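Local structure of epoxide hydrolase (Aspergillus niger, 3G0I) at residues A[345-350]-A[370-375]. The protein probably opens epoxides by adding water to give vicinal diols, using an alpha/beta-hydrolase fold. Numbering follows the deposited sequence.
Sequences KDLCPV and GGHFAA. With VPR (2-propylpentanamide), chain C.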
# COMPACT_ATOMS: atom_id res chain seq x y z
N LYS A 345 -6.96 22.75 -5.00
CA LYS A 345 -7.24 21.36 -4.61
C LYS A 345 -6.16 20.36 -5.03
O LYS A 345 -6.30 19.15 -4.80
CB LYS A 345 -8.66 20.94 -5.04
CG LYS A 345 -9.72 21.79 -4.34
CD LYS A 345 -11.08 21.12 -4.28
CE LYS A 345 -12.08 22.02 -3.54
NZ LYS A 345 -13.49 21.61 -3.77
N ASP A 346 -5.07 20.86 -5.60
CA ASP A 346 -3.88 20.05 -5.71
C ASP A 346 -3.43 19.76 -4.27
O ASP A 346 -3.91 20.41 -3.32
CB ASP A 346 -2.78 20.74 -6.53
CG ASP A 346 -1.79 19.74 -7.16
OD1 ASP A 346 -1.75 18.57 -6.73
OD2 ASP A 346 -1.08 20.11 -8.11
N LEU A 347 -2.53 18.79 -4.10
CA LEU A 347 -2.33 18.17 -2.79
C LEU A 347 -1.36 18.87 -1.85
O LEU A 347 -1.40 18.62 -0.63
CB LEU A 347 -1.93 16.70 -2.97
CG LEU A 347 -3.07 16.03 -3.73
CD1 LEU A 347 -2.53 15.06 -4.75
CD2 LEU A 347 -4.07 15.41 -2.76
N CYS A 348 -0.51 19.74 -2.39
CA CYS A 348 0.50 20.44 -1.61
C CYS A 348 0.39 21.96 -1.80
O CYS A 348 1.32 22.59 -2.33
CB CYS A 348 1.90 19.93 -2.00
SG CYS A 348 2.09 18.16 -1.70
N PRO A 349 -0.75 22.55 -1.37
CA PRO A 349 -0.98 23.97 -1.63
C PRO A 349 -0.12 24.86 -0.72
O PRO A 349 -0.58 25.29 0.33
CB PRO A 349 -2.47 24.16 -1.35
CG PRO A 349 -2.91 22.98 -0.55
CD PRO A 349 -1.82 21.94 -0.57
N VAL A 350 1.12 25.08 -1.13
CA VAL A 350 2.04 25.95 -0.42
C VAL A 350 1.85 27.40 -0.87
O VAL A 350 1.41 27.65 -2.00
CB VAL A 350 3.51 25.50 -0.63
CG1 VAL A 350 3.80 24.23 0.19
CG2 VAL A 350 3.82 25.28 -2.11
N GLY A 370 -10.13 24.02 -9.33
CA GLY A 370 -9.23 23.06 -9.96
C GLY A 370 -8.39 22.31 -8.94
O GLY A 370 -7.94 22.89 -7.95
N GLY A 371 -8.18 21.03 -9.20
CA GLY A 371 -7.36 20.18 -8.34
C GLY A 371 -6.04 19.79 -8.98
O GLY A 371 -5.42 20.57 -9.70
N HIS A 372 -5.63 18.55 -8.72
CA HIS A 372 -4.28 18.09 -9.04
C HIS A 372 -4.02 17.91 -10.54
O HIS A 372 -2.93 18.22 -11.04
CB HIS A 372 -3.98 16.80 -8.26
CG HIS A 372 -2.76 16.07 -8.74
ND1 HIS A 372 -1.50 16.36 -8.28
CD2 HIS A 372 -2.62 15.09 -9.66
CE1 HIS A 372 -0.63 15.57 -8.89
NE2 HIS A 372 -1.28 14.80 -9.74
N PHE A 373 -5.03 17.42 -11.26
CA PHE A 373 -4.87 17.15 -12.68
C PHE A 373 -5.19 18.40 -13.47
O PHE A 373 -6.17 18.43 -14.22
CB PHE A 373 -5.75 15.98 -13.11
CG PHE A 373 -5.38 14.67 -12.46
CD1 PHE A 373 -6.07 14.23 -11.32
CD2 PHE A 373 -4.37 13.87 -13.00
CE1 PHE A 373 -5.74 13.02 -10.72
CE2 PHE A 373 -4.02 12.66 -12.40
CZ PHE A 373 -4.71 12.22 -11.26
N ALA A 374 -4.36 19.43 -13.33
CA ALA A 374 -4.66 20.77 -13.86
C ALA A 374 -5.00 20.74 -15.34
O ALA A 374 -6.00 21.33 -15.76
CB ALA A 374 -3.50 21.74 -13.59
N ALA A 375 -4.16 20.06 -16.13
CA ALA A 375 -4.36 19.99 -17.58
C ALA A 375 -5.69 19.33 -17.97
O ALA A 375 -6.31 19.75 -18.94
CB ALA A 375 -3.17 19.29 -18.26
C5 VPR C . 5.85 13.02 -7.18
C4 VPR C . 4.95 12.47 -6.11
C3 VPR C . 3.72 13.37 -6.09
C2 VPR C . 2.45 12.64 -5.67
C3A VPR C . 1.25 13.58 -5.61
C4A VPR C . 1.52 14.80 -4.74
C5A VPR C . 1.11 16.03 -5.51
C1 VPR C . 2.15 11.48 -6.58
N VPR C . 1.89 11.66 -7.79
O VPR C . 2.18 10.26 -6.07
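His-372 turns the ND1 edge of its imidazole to Asp-346, and ND1 donates to OD1 over 2.7 Å. The acceptor lies almost in the ring plane, yet the bond is somewhat bent, and ND1 meets OD1 on the syn side, 31° out of the carboxylate plane; the ring and carboxylate planes are 78° apart. Having CG anti to the backbone N (chi1 -155°) brings the carboxylate of Asp-346 across to the histidine. The backbone N of Leu-347 grips the same oxygen on its anti side, over 2.8 Å and from the opposite face, so two bonds fix the rotation of this buried carboxylate. An aspartate suits the place because its short chain lets one oxygen serve both the neighbouring peptide and the ring. Having no side chain, Gly-371 lets the backbones close in, its CA 3.5 Å from the carbonyl C of Lys-345. Beyond, Lys-345 N donates to Gly-370 O at 3.1 Å, and Gly-370 has a positive phi, at backbone angles that call for glycine. The packing slackens at the exposed Lys-345, whose extended chain leads away to a salt bridge with Asp-284. On the ligand side the side chain of Leu-347 makes apolar contact: CD1 sits 3.9 Å from His-372 ND1 and 3.8 Å from C5A of 2-propylpentanamide, a match for that propyl end. The amide is also hydrogen-bonded to Asp-190 and Tyr-312. With Asp-190, the predicted nucleophile, close to the imidazole, Asp-346 and the predicted active-site His-372 are consistent with the histidine-acid pair of the alpha/beta-hydrolase nucleophile-histidine-acid triad.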